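Local coordinates for protein UTP-glucose-1-phosphate uridylyltransferase 2 (PDB 3GUE) that probably catalyses the reversible formation of UDP-glucose and diphosphate from UTP and glucose 1-phosphate, and holds UDP-glucose in its active site here, at residues A[50-55]-A[256-261]; A[246-251]-A[297-302]; A[444-449]-A[466-471]. One frame throughout, in Å; residues are numbered along the deposited sequence.

Contact 1: residues A[50-55]-A[256-261]; sequences KSISPV and GGHLAY. Unlike the reference sequence in segment 50-55: Ser53 (reference Phe). With UPG (uridine-5'-diphosphate-glucose), chain C.
Two backbone hydrogen bonds join Ser53 and Tyr261 as an antiparallel hydrogen-bonded pair: Ser53 N reaches Tyr261 O at 3.0 Å, and Tyr261 N returns to Ser53 O at 2.9 Å, both donors lying in the carbonyl planes. Beyond this pair Val55 takes over. Its CG2 methyl sits over the centre of the Tyr261 ring, 3.8 Å from the centroid and 13° off the normal, a CH-pi contact in which the two side chains cross at about a right angle. The same methyl packs on Ala260 CA. Ile52, for its part, carries CG1 in the crowded position between backbone N and carbonyl carbon (chi1 51°), and CD1 thereby rests 3.7 Å from Ala260 CB and comes to the edge of the His258 imidazole.

A water bridges what the strands leave apart, accepting from Val55 N and donating to Leu259 O. That carbonyl also receives a nearly straight bond from His258 ND1 (3.0 Å), which approaches from above the carbonyl plane and steadies the imidazole, while NE2 is bonded to Arg279. At the far end of the strand, Gly257 N donates to O4' of the UDP-glucose sugar at 3.0 Å.

Residues 53-54 add a short, weakly bonded edge to a small antiparallel sheet, with 257-262 in the middle and 275-280 beyond it; Leu259 packs against Met244 and Val246 of strand 242-248.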
loop_
_atom_site.group_PDB
_atom_site.type_symbol
_atom_site.label_atom_id
_atom_site.label_comp_id
_atom_site.label_asym_id
_atom_site.label_seq_id
_atom_site.Cartn_x
_atom_site.Cartn_y
_atom_site.Cartn_z
ATOM N N LYS A 50 22.735 -4.277 -9.684
ATOM C CA LYS A 50 23.627 -4.032 -10.805
ATOM C C LYS A 50 22.901 -3.740 -12.138
ATOM O O LYS A 50 23.550 -3.369 -13.152
ATOM C CB LYS A 50 24.645 -5.161 -10.912
ATOM C CG LYS A 50 25.747 -5.043 -9.858
ATOM C CD LYS A 50 26.947 -5.931 -10.159
ATOM C CE LYS A 50 27.920 -5.969 -8.984
ATOM N NZ LYS A 50 29.054 -6.969 -9.188
ATOM N N SER A 51 21.564 -3.836 -12.094
ATOM C CA SER A 51 20.690 -3.617 -13.260
ATOM C C SER A 51 20.122 -2.202 -13.300
ATOM O O SER A 51 19.469 -1.797 -14.278
ATOM C CB SER A 51 19.544 -4.652 -13.288
ATOM O OG SER A 51 18.561 -4.375 -12.294
ATOM N N ILE A 52 20.366 -1.454 -12.230
ATOM C CA ILE A 52 19.781 -0.139 -12.084
ATOM C C ILE A 52 20.779 0.882 -11.565
ATOM O O ILE A 52 21.849 0.538 -11.033
ATOM C CB ILE A 52 18.551 -0.166 -11.146
ATOM C CG1 ILE A 52 18.905 -0.872 -9.830
ATOM C CG2 ILE A 52 17.360 -0.810 -11.869
ATOM C CD1 ILE A 52 18.019 -0.518 -8.681
ATOM N N SER A 53 20.395 2.137 -11.733
ATOM C CA SER A 53 21.162 3.292 -11.303
ATOM C C SER A 53 20.248 4.101 -10.395
ATOM O O SER A 53 19.032 4.087 -10.591
ATOM C CB SER A 53 21.537 4.127 -12.513
ATOM O OG SER A 53 22.499 3.430 -13.272
ATOM N N PRO A 54 20.815 4.795 -9.390
ATOM C CA PRO A 54 19.977 5.634 -8.525
ATOM C C PRO A 54 19.408 6.899 -9.203
ATOM O O PRO A 54 20.043 7.487 -10.069
ATOM C CB PRO A 54 20.918 6.006 -7.375
ATOM C CG PRO A 54 22.284 5.898 -7.958
ATOM C CD PRO A 54 22.233 4.815 -8.979
ATOM N N VAL A 55 18.203 7.276 -8.806
ATOM C CA VAL A 55 17.620 8.569 -9.157
ATOM C C VAL A 55 18.148 9.651 -8.201
ATOM O O VAL A 55 17.777 9.694 -7.018
ATOM C CB VAL A 55 16.069 8.535 -9.103
ATOM C CG1 VAL A 55 15.491 9.915 -9.437
ATOM C CG2 VAL A 55 15.515 7.493 -10.027
ATOM N N GLY A 256 8.151 -1.377 0.792
ATOM C CA GLY A 256 7.428 -0.724 -0.284
ATOM C C GLY A 256 8.372 -0.678 -1.468
ATOM O O GLY A 256 9.131 -1.614 -1.692
ATOM N N GLY A 257 8.330 0.407 -2.237
ATOM C CA GLY A 257 9.209 0.551 -3.391
ATOM C C GLY A 257 9.927 1.882 -3.531
ATOM O O GLY A 257 9.384 2.918 -3.190
ATOM N N HIS A 258 11.157 1.828 -4.017
ATOM C CA HIS A 258 11.899 3.032 -4.413
ATOM C C HIS A 258 12.045 3.087 -5.925
ATOM O O HIS A 258 12.004 2.054 -6.615
ATOM C CB HIS A 258 13.284 3.107 -3.748
ATOM C CG HIS A 258 14.242 2.060 -4.219
ATOM N ND1 HIS A 258 15.005 2.207 -5.355
ATOM C CD2 HIS A 258 14.550 0.841 -3.715
ATOM C CE1 HIS A 258 15.759 1.134 -5.524
ATOM N NE2 HIS A 258 15.502 0.288 -4.546
ATOM N N LEU A 259 12.222 4.312 -6.415
ATOM C CA LEU A 259 12.472 4.562 -7.814
ATOM C C LEU A 259 13.930 4.356 -8.128
ATOM O O LEU A 259 14.809 4.520 -7.267
ATOM C CB LEU A 259 12.027 5.987 -8.218
ATOM C CG LEU A 259 10.513 6.193 -8.300
ATOM C CD1 LEU A 259 10.205 7.553 -8.960
ATOM C CD2 LEU A 259 9.807 5.088 -9.066
ATOM N N ALA A 260 14.178 3.976 -9.375
ATOM C CA ALA A 260 15.533 3.859 -9.891
ATOM C C ALA A 260 15.422 4.100 -11.375
ATOM O O ALA A 260 14.355 4.420 -11.871
ATOM C CB ALA A 260 16.106 2.488 -9.597
ATOM N N TYR A 261 16.536 3.958 -12.068
ATOM C CA TYR A 261 16.641 4.211 -13.488
ATOM C C TYR A 261 17.212 2.967 -14.155
ATOM O O TYR A 261 18.032 2.255 -13.562
ATOM C CB TYR A 261 17.609 5.378 -13.732
ATOM C CG TYR A 261 16.978 6.760 -13.671
ATOM C CD1 TYR A 261 15.729 6.999 -14.232
ATOM C CD2 TYR A 261 17.666 7.839 -13.087
ATOM C CE1 TYR A 261 15.151 8.259 -14.195
ATOM C CE2 TYR A 261 17.086 9.110 -13.031
ATOM C CZ TYR A 261 15.846 9.309 -13.596
ATOM O OH TYR A 261 15.278 10.549 -13.567
HETATM N N1 UPG C . -3.937 -4.004 -2.190
HETATM C C2 UPG C . -4.999 -4.264 -3.079
HETATM N N3 UPG C . -4.914 -5.408 -3.852
HETATM C C4 UPG C . -3.855 -6.282 -3.792
HETATM C C5 UPG C . -2.785 -6.022 -2.926
HETATM C C6 UPG C . -2.812 -4.886 -2.124
HETATM O O2 UPG C . -6.012 -3.557 -3.193
HETATM O O4 UPG C . -3.895 -7.283 -4.520
HETATM C C1C UPG C . -3.975 -2.776 -1.333
HETATM C C2C UPG C . -3.676 -2.870 0.167
HETATM O O2C UPG C . -4.837 -3.295 0.893
HETATM C C3C UPG C . -3.355 -1.406 0.461
HETATM C C4C UPG C . -2.583 -0.986 -0.779
HETATM O O4C UPG C . -2.943 -1.911 -1.840
HETATM O O3C UPG C . -4.572 -0.663 0.500
HETATM C C5C UPG C . -1.038 -1.095 -0.563
HETATM O O5C UPG C . -0.577 -2.411 -0.418
HETATM P PA UPG C . 0.564 -2.779 0.663
HETATM O O1A UPG C . 0.123 -2.117 1.923
HETATM O O2A UPG C . 0.870 -4.214 0.668
HETATM O O3A UPG C . 1.850 -1.927 0.090
HETATM P PB UPG C . 2.978 -2.432 -0.969
HETATM O O1B UPG C . 2.286 -2.956 -2.159
HETATM O O2B UPG C . 4.021 -3.263 -0.290
HETATM O O3B UPG C . 3.698 -1.023 -1.240
HETATM C "C1'" UPG C . 2.937 0.048 -1.910
HETATM C "C2'" UPG C . 3.652 0.425 -3.199
HETATM C "C3'" UPG C . 5.070 0.845 -2.833
HETATM C "C4'" UPG C . 5.003 2.059 -1.892
HETATM C "C5'" UPG C . 4.170 1.715 -0.631
HETATM C "C6'" UPG C . 3.832 2.966 0.137
HETATM O "O2'" UPG C . 3.704 -0.686 -4.113
HETATM O "O3'" UPG C . 5.798 1.106 -4.021
HETATM O "O4'" UPG C . 6.307 2.470 -1.512
HETATM O "O5'" UPG C . 2.880 1.127 -0.956
HETATM O "O6'" UPG C . 3.411 2.609 1.455
HETATM O O HOH W 1 17.209 5.109 -6.855
#

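Contact 2: residues A[246-251]-A[297-302]; sequences VCRRTE and KHCFFN. With UPG (uridine-5'-diphosphate-glucose), chain C; SO4 (sulfate ion), chain G.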
loop_
_atom_site.group_PDB
_atom_site.type_symbol
_atom_site.label_atom_id
_atom_site.label_comp_id
_atom_site.label_asym_id
_atom_site.label_seq_id
_atom_site.Cartn_x
_atom_site.Cartn_y
_atom_site.Cartn_z
ATOM N N VAL A 246 6.260 10.917 -4.809
ATOM C CA VAL A 246 7.301 10.289 -3.973
ATOM C C VAL A 246 7.678 11.199 -2.798
ATOM O O VAL A 246 7.476 12.416 -2.855
ATOM C CB VAL A 246 8.592 9.950 -4.771
ATOM C CG1 VAL A 246 8.322 8.939 -5.882
ATOM C CG2 VAL A 246 9.262 11.230 -5.335
ATOM N N CYS A 247 8.249 10.606 -1.742
ATOM C CA CYS A 247 8.821 11.371 -0.643
ATOM C C CYS A 247 10.331 11.132 -0.557
ATOM O O CYS A 247 10.838 10.054 -0.929
ATOM C CB CYS A 247 8.148 10.976 0.688
ATOM S SG CYS A 247 6.380 11.451 0.868
ATOM N N ARG A 248 11.050 12.136 -0.065
ATOM C CA ARG A 248 12.392 11.930 0.451
ATOM C C ARG A 248 12.290 10.796 1.486
ATOM O O ARG A 248 11.613 10.912 2.522
ATOM C CB ARG A 248 12.959 13.243 1.044
ATOM C CG ARG A 248 14.217 13.107 1.920
ATOM C CD ARG A 248 15.454 12.805 1.098
ATOM N NE ARG A 248 16.681 12.747 1.903
ATOM C CZ ARG A 248 17.896 12.506 1.410
ATOM N NH1 ARG A 248 18.058 12.311 0.107
ATOM N NH2 ARG A 248 18.959 12.459 2.221
ATOM N N ARG A 249 12.907 9.672 1.144
ATOM C CA ARG A 249 12.929 8.510 1.995
ATOM C C ARG A 249 13.515 8.826 3.380
ATOM O O ARG A 249 14.474 9.581 3.486
ATOM C CB ARG A 249 13.730 7.398 1.335
ATOM C CG ARG A 249 13.357 5.999 1.813
ATOM C CD ARG A 249 14.139 4.998 1.007
ATOM N NE ARG A 249 13.886 3.608 1.381
ATOM C CZ ARG A 249 14.574 2.586 0.893
ATOM N NH1 ARG A 249 15.541 2.801 -0.004
ATOM N NH2 ARG A 249 14.281 1.356 1.268
ATOM N N THR A 250 12.909 8.231 4.413
ATOM C CA THR A 250 13.354 8.325 5.807
ATOM C C THR A 250 13.776 6.942 6.303
ATOM O O THR A 250 13.578 5.933 5.617
ATOM C CB THR A 250 12.229 8.856 6.746
ATOM O OG1 THR A 250 11.121 7.943 6.733
ATOM C CG2 THR A 250 11.747 10.249 6.312
ATOM N N GLU A 251 14.346 6.889 7.501
ATOM C CA GLU A 251 14.743 5.624 8.111
ATOM C C GLU A 251 13.551 4.662 8.332
ATOM O O GLU A 251 13.725 3.438 8.303
ATOM C CB GLU A 251 15.473 5.903 9.422
ATOM C CG GLU A 251 16.616 4.959 9.718
ATOM C CD GLU A 251 17.036 4.987 11.179
ATOM O OE1 GLU A 251 17.163 6.093 11.762
ATOM O OE2 GLU A 251 17.242 3.889 11.752
ATOM N N LYS A 297 21.199 6.502 -0.998
ATOM C CA LYS A 297 21.350 6.118 -2.405
ATOM C C LYS A 297 20.008 6.067 -3.148
ATOM O O LYS A 297 19.849 6.647 -4.235
ATOM C CB LYS A 297 22.062 4.762 -2.502
ATOM C CG LYS A 297 22.658 4.464 -3.866
ATOM C CD LYS A 297 22.869 2.979 -4.054
ATOM C CE LYS A 297 23.732 2.712 -5.273
ATOM N NZ LYS A 297 24.233 1.303 -5.311
ATOM N N HIS A 298 19.049 5.348 -2.555
ATOM C CA HIS A 298 17.723 5.200 -3.106
ATOM C C HIS A 298 16.760 5.986 -2.212
ATOM O O HIS A 298 16.067 5.419 -1.371
ATOM C CB HIS A 298 17.367 3.713 -3.197
ATOM C CG HIS A 298 18.306 2.938 -4.068
ATOM N ND1 HIS A 298 18.413 3.155 -5.426
ATOM C CD2 HIS A 298 19.216 1.985 -3.768
ATOM C CE1 HIS A 298 19.308 2.327 -5.930
ATOM N NE2 HIS A 298 19.820 1.616 -4.943
ATOM N N CYS A 299 16.766 7.304 -2.431
ATOM C CA CYS A 299 16.154 8.330 -1.578
ATOM C C CYS A 299 14.762 8.790 -1.974
ATOM O O CYS A 299 14.146 9.604 -1.265
ATOM C CB CYS A 299 17.065 9.571 -1.549
ATOM S SG CYS A 299 17.528 10.233 -3.165
ATOM N N PHE A 300 14.273 8.299 -3.109
ATOM C CA PHE A 300 12.927 8.643 -3.564
ATOM C C PHE A 300 11.960 7.459 -3.443
ATOM O O PHE A 300 12.019 6.490 -4.203
ATOM C CB PHE A 300 12.958 9.239 -4.971
ATOM C CG PHE A 300 13.765 10.501 -5.068
ATOM C CD1 PHE A 300 13.410 11.634 -4.339
ATOM C CD2 PHE A 300 14.897 10.552 -5.869
ATOM C CE1 PHE A 300 14.170 12.790 -4.412
ATOM C CE2 PHE A 300 15.659 11.735 -5.981
ATOM C CZ PHE A 300 15.297 12.849 -5.245
ATOM N N PHE A 301 11.076 7.554 -2.451
ATOM C CA PHE A 301 10.222 6.431 -2.045
ATOM C C PHE A 301 8.799 6.672 -2.533
ATOM O O PHE A 301 8.208 7.693 -2.232
ATOM C CB PHE A 301 10.249 6.292 -0.503
ATOM C CG PHE A 301 9.949 4.900 0.006
ATOM C CD1 PHE A 301 10.907 3.884 -0.066
ATOM C CD2 PHE A 301 8.729 4.614 0.596
ATOM C CE1 PHE A 301 10.625 2.619 0.419
ATOM C CE2 PHE A 301 8.447 3.345 1.081
ATOM C CZ PHE A 301 9.386 2.351 1.005
ATOM N N ASN A 302 8.266 5.706 -3.282
ATOM C CA ASN A 302 6.892 5.749 -3.757
ATOM C C ASN A 302 5.851 5.774 -2.609
ATOM O O ASN A 302 5.857 4.901 -1.730
ATOM C CB ASN A 302 6.641 4.555 -4.692
ATOM C CG ASN A 302 5.226 4.500 -5.198
ATOM O OD1 ASN A 302 4.549 5.562 -5.367
ATOM N ND2 ASN A 302 4.742 3.264 -5.465
HETATM N N1 UPG C . -3.937 -4.004 -2.190
HETATM C C2 UPG C . -4.999 -4.264 -3.079
HETATM N N3 UPG C . -4.914 -5.408 -3.852
HETATM C C4 UPG C . -3.855 -6.282 -3.792
HETATM C C5 UPG C . -2.785 -6.022 -2.926
HETATM C C6 UPG C . -2.812 -4.886 -2.124
HETATM O O2 UPG C . -6.012 -3.557 -3.193
HETATM O O4 UPG C . -3.895 -7.283 -4.520
HETATM C C1C UPG C . -3.975 -2.776 -1.333
HETATM C C2C UPG C . -3.676 -2.870 0.167
HETATM O O2C UPG C . -4.837 -3.295 0.893
HETATM C C3C UPG C . -3.355 -1.406 0.461
HETATM C C4C UPG C . -2.583 -0.986 -0.779
HETATM O O4C UPG C . -2.943 -1.911 -1.840
HETATM O O3C UPG C . -4.572 -0.663 0.500
HETATM C C5C UPG C . -1.038 -1.095 -0.563
HETATM O O5C UPG C . -0.577 -2.411 -0.418
HETATM P PA UPG C . 0.564 -2.779 0.663
HETATM O O1A UPG C . 0.123 -2.117 1.923
HETATM O O2A UPG C . 0.870 -4.214 0.668
HETATM O O3A UPG C . 1.850 -1.927 0.090
HETATM P PB UPG C . 2.978 -2.432 -0.969
HETATM O O1B UPG C . 2.286 -2.956 -2.159
HETATM O O2B UPG C . 4.021 -3.263 -0.290
HETATM O O3B UPG C . 3.698 -1.023 -1.240
HETATM C "C1'" UPG C . 2.937 0.048 -1.910
HETATM C "C2'" UPG C . 3.652 0.425 -3.199
HETATM C "C3'" UPG C . 5.070 0.845 -2.833
HETATM C "C4'" UPG C . 5.003 2.059 -1.892
HETATM C "C5'" UPG C . 4.170 1.715 -0.631
HETATM C "C6'" UPG C . 3.832 2.966 0.137
HETATM O "O2'" UPG C . 3.704 -0.686 -4.113
HETATM O "O3'" UPG C . 5.798 1.106 -4.021
HETATM O "O4'" UPG C . 6.307 2.470 -1.512
HETATM O "O5'" UPG C . 2.880 1.127 -0.956
HETATM O "O6'" UPG C . 3.411 2.609 1.455
HETATM S S SO4 G . 25.503 0.277 -1.407
HETATM O O1 SO4 G . 26.369 -0.883 -1.149
HETATM O O2 SO4 G . 26.337 1.464 -1.606
HETATM O O3 SO4 G . 24.696 0.019 -2.602
HETATM O O4 SO4 G . 24.597 0.436 -0.271
#
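Arg249 NH1 is gripped by two carbonyls: His298 O at 3.0 Å and Phe292 O. The bond to His298 O uses a lone pair in the carbonyl plane and enters at the guanidinium edge, with an N-H...O angle of 166°. Arg249 NE is bonded to Asp253 O, so the guanidinium is held through both NE and NH1. The side chain leaves with CG anti to the backbone N (chi1 -156°) and runs extended to NE, crossing Phe301 obliquely; NE lies 3.3 Å from Phe301 CD1, and the guanidinium and ring planes are 22° apart. Phe292 adds a cation-pi contact. The buried guanidinium is thus met by main-chain carbonyls and by the Phe292 ring, which probably offsets part of its charge.

The backbone beneath is an antiparallel ladder. Cys247 and Phe301 exchange two bonds as a hydrogen-bonded pair, Phe301 N to Cys247 O being almost straight. Past the end of the strands Arg249 N continues to Cys299 O at 2.7 Å, from above the carbonyl plane. On the face of Val246, Phe300 and Asn302, Val246 CG2 packs on Phe300 CB; Arg248, bent at chi2, brings NH1 to 3.4 Å from Cys299 CB.

Asn302 meets the sugar with both main chain and side chain. Its O accepts a very short bond from UDP-glucose O4' (2.5 Å), and its ND2 donates to O3' at 2.8 Å, while OD1 is bonded to Asn304 N. Phe301 CE2 approaches the same O4'. Strand 300-309 of the mixed central sheet, paired antiparallel with 242-248, thus presents its first residues to the glucose, in keeping with the nucleotide-sugar-binding GT-A-like fold of UDP-glucose pyrophosphorylases.

Contact 3: residues A[444-449]-A[466-471]; sequences GLVEFG and EPLIIG
Side chains pair in register along two short parallel strands, 446-448 and 468-470, whose axes come within 4.6 Å at 19° to each other. On one face Val446 stands beside Leu468, and Phe448 beside Ile470, each pair pointing the same way. Val446 sets CG1 anti to the backbone N (chi1 165°), which leaves CG2 beside that N and 4.0 Å from Leu468 CD2; its CG1 instead leans along the sheet toward Ile470 CG1. Leu468 also holds CG anti to N, and its CD2 is the methyl that meets Val446. Phe448 and Ile470 both keep their gamma branch, CG and CG1 respectively, beside the backbone N, so the ring touches Ile470 CB obliquely through CD1 at 4.2 Å.

The reverse face carries Glu447 and Ile469. With CG anti to the carbonyl carbon and an extended chain (chi2 -178°), Glu447 is carried back alongside Pro467, where OE2 rests 3.4 Å from Pro467 CB; its other carboxylate oxygen, OE1, has a long, weak ion pair with Lys428. Ile469 lays CG2 near Glu447 O.

Four backbone bonds tie the strands. Leu468 N donates to Leu445 O and Glu447 N to Leu468 O, then Ile470 N to Glu447 O (2.8 Å) and Gly449 N to Ile470 O (3.1 Å), the usual alternation of a parallel pair.

Within the C-terminal region, whose repeated parallel strands resemble a beta-helix, Val446, Phe448 and Leu468 all pack inward on Ile460 of strand 458-462. Leu426 of helix 420-427 covers Val446 and Phe448 as well.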
loop_
_atom_site.group_PDB
_atom_site.type_symbol
_atom_site.label_atom_id
_atom_site.label_comp_id
_atom_site.label_asym_id
_atom_site.label_seq_id
_atom_site.Cartn_x
_atom_site.Cartn_y
_atom_site.Cartn_z
ATOM N N GLY A 444 12.382 -8.575 22.965
ATOM C CA GLY A 444 11.789 -9.427 23.996
ATOM C C GLY A 444 10.352 -9.027 24.304
ATOM O O GLY A 444 9.756 -8.165 23.604
ATOM N N LEU A 445 9.775 -9.660 25.329
ATOM C CA LEU A 445 8.400 -9.319 25.771
ATOM C C LEU A 445 8.330 -8.045 26.636
ATOM O O LEU A 445 8.974 -7.958 27.673
ATOM C CB LEU A 445 7.734 -10.499 26.485
ATOM C CG LEU A 445 7.315 -11.694 25.619
ATOM C CD1 LEU A 445 7.201 -12.963 26.459
ATOM C CD2 LEU A 445 5.991 -11.396 24.866
ATOM N N VAL A 446 7.515 -7.082 26.198
ATOM C CA VAL A 446 7.462 -5.739 26.786
ATOM C C VAL A 446 6.031 -5.246 26.703
ATOM O O VAL A 446 5.323 -5.493 25.716
ATOM C CB VAL A 446 8.461 -4.738 26.075
ATOM C CG1 VAL A 446 8.181 -3.289 26.400
ATOM C CG2 VAL A 446 9.927 -5.080 26.390
ATOM N N GLU A 447 5.609 -4.557 27.761
ATOM C CA GLU A 447 4.232 -4.079 27.900
ATOM C C GLU A 447 4.187 -2.646 28.465
ATOM O O GLU A 447 4.495 -2.431 29.641
ATOM C CB GLU A 447 3.431 -5.038 28.783
ATOM C CG GLU A 447 3.133 -6.430 28.167
ATOM C CD GLU A 447 2.298 -7.321 29.068
ATOM O OE1 GLU A 447 1.602 -6.813 29.984
ATOM O OE2 GLU A 447 2.332 -8.552 28.861
ATOM N N PHE A 448 3.827 -1.683 27.614
ATOM C CA PHE A 448 3.568 -0.301 28.045
ATOM C C PHE A 448 2.314 -0.234 28.883
ATOM O O PHE A 448 1.334 -0.914 28.586
ATOM C CB PHE A 448 3.399 0.651 26.850
ATOM C CG PHE A 448 4.671 0.919 26.109
ATOM C CD1 PHE A 448 5.648 1.764 26.650
ATOM C CD2 PHE A 448 4.906 0.318 24.878
ATOM C CE1 PHE A 448 6.841 2.006 25.969
ATOM C CE2 PHE A 448 6.112 0.555 24.168
ATOM C CZ PHE A 448 7.075 1.394 24.716
ATOM N N GLY A 449 2.373 0.578 29.936
ATOM C CA GLY A 449 1.202 0.995 30.679
ATOM C C GLY A 449 0.812 2.376 30.179
ATOM O O GLY A 449 1.083 2.727 29.022
ATOM N N GLU A 466 9.327 -13.368 31.920
ATOM C CA GLU A 466 8.197 -12.536 32.358
ATOM C C GLU A 466 8.131 -11.225 31.549
ATOM O O GLU A 466 9.165 -10.573 31.320
ATOM C CB GLU A 466 8.226 -12.285 33.884
ATOM C CG GLU A 466 9.401 -11.441 34.411
ATOM C CD GLU A 466 9.492 -11.428 35.936
ATOM O OE1 GLU A 466 10.387 -12.110 36.487
ATOM O OE2 GLU A 466 8.668 -10.750 36.589
ATOM N N PRO A 467 6.930 -10.845 31.057
ATOM C CA PRO A 467 6.890 -9.538 30.406
ATOM C C PRO A 467 7.450 -8.405 31.264
ATOM O O PRO A 467 7.208 -8.346 32.466
ATOM C CB PRO A 467 5.396 -9.319 30.147
ATOM C CG PRO A 467 4.868 -10.689 29.972
ATOM C CD PRO A 467 5.615 -11.516 30.999
ATOM N N LEU A 468 8.219 -7.537 30.624
ATOM C CA LEU A 468 8.670 -6.281 31.207
ATOM C C LEU A 468 7.560 -5.224 31.126
ATOM O O LEU A 468 7.172 -4.772 30.030
ATOM C CB LEU A 468 9.931 -5.802 30.471
ATOM C CG LEU A 468 10.586 -4.440 30.734
ATOM C CD1 LEU A 468 10.976 -4.305 32.208
ATOM C CD2 LEU A 468 11.813 -4.293 29.856
ATOM N N ILE A 469 7.040 -4.831 32.283
ATOM C CA ILE A 469 6.003 -3.804 32.295
ATOM C C ILE A 469 6.677 -2.456 32.433
ATOM O O ILE A 469 7.559 -2.274 33.279
ATOM C CB ILE A 469 4.925 -4.015 33.396
ATOM C CG1 ILE A 469 4.150 -5.306 33.153
ATOM C CG2 ILE A 469 3.924 -2.854 33.410
ATOM C CD1 ILE A 469 3.632 -5.890 34.386
ATOM N N ILE A 470 6.294 -1.526 31.569
ATOM C CA ILE A 470 6.766 -0.157 31.707
ATOM C C ILE A 470 5.711 0.639 32.491
ATOM O O ILE A 470 4.632 0.945 31.977
ATOM C CB ILE A 470 7.144 0.510 30.327
ATOM C CG1 ILE A 470 8.092 -0.384 29.497
ATOM C CG2 ILE A 470 7.728 1.913 30.548
ATOM C CD1 ILE A 470 9.450 -0.757 30.188
ATOM N N GLY A 471 6.034 0.947 33.739
ATOM C CA GLY A 471 5.113 1.636 34.655
ATOM C C GLY A 471 4.413 2.840 34.043
ATOM O O GLY A 471 4.983 3.557 33.212
#

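Contacts 1 and 2 belong to the same part of the nucleotide-sugar-binding domain. Their centres lie about 11 Å apart and they meet directly: Gly257 O approaches Asn302 N at 3.0 Å, and the His258 and His298 rings stack. Both reach the same sugar hydroxyl, O4', from different strands. Contact 2 is the more buried and the more polar, built round an arginine; contact 1 is partly buried, at a weakly bonded sheet edge, and relies on one backbone pair, a methyl-ring contact and a water. Contact 3 stands apart, with nearest atoms about 17 Å from contact 2, away from the nucleotide-sugar site; its parallel ladder has an apolar inner face and a more exposed outer one.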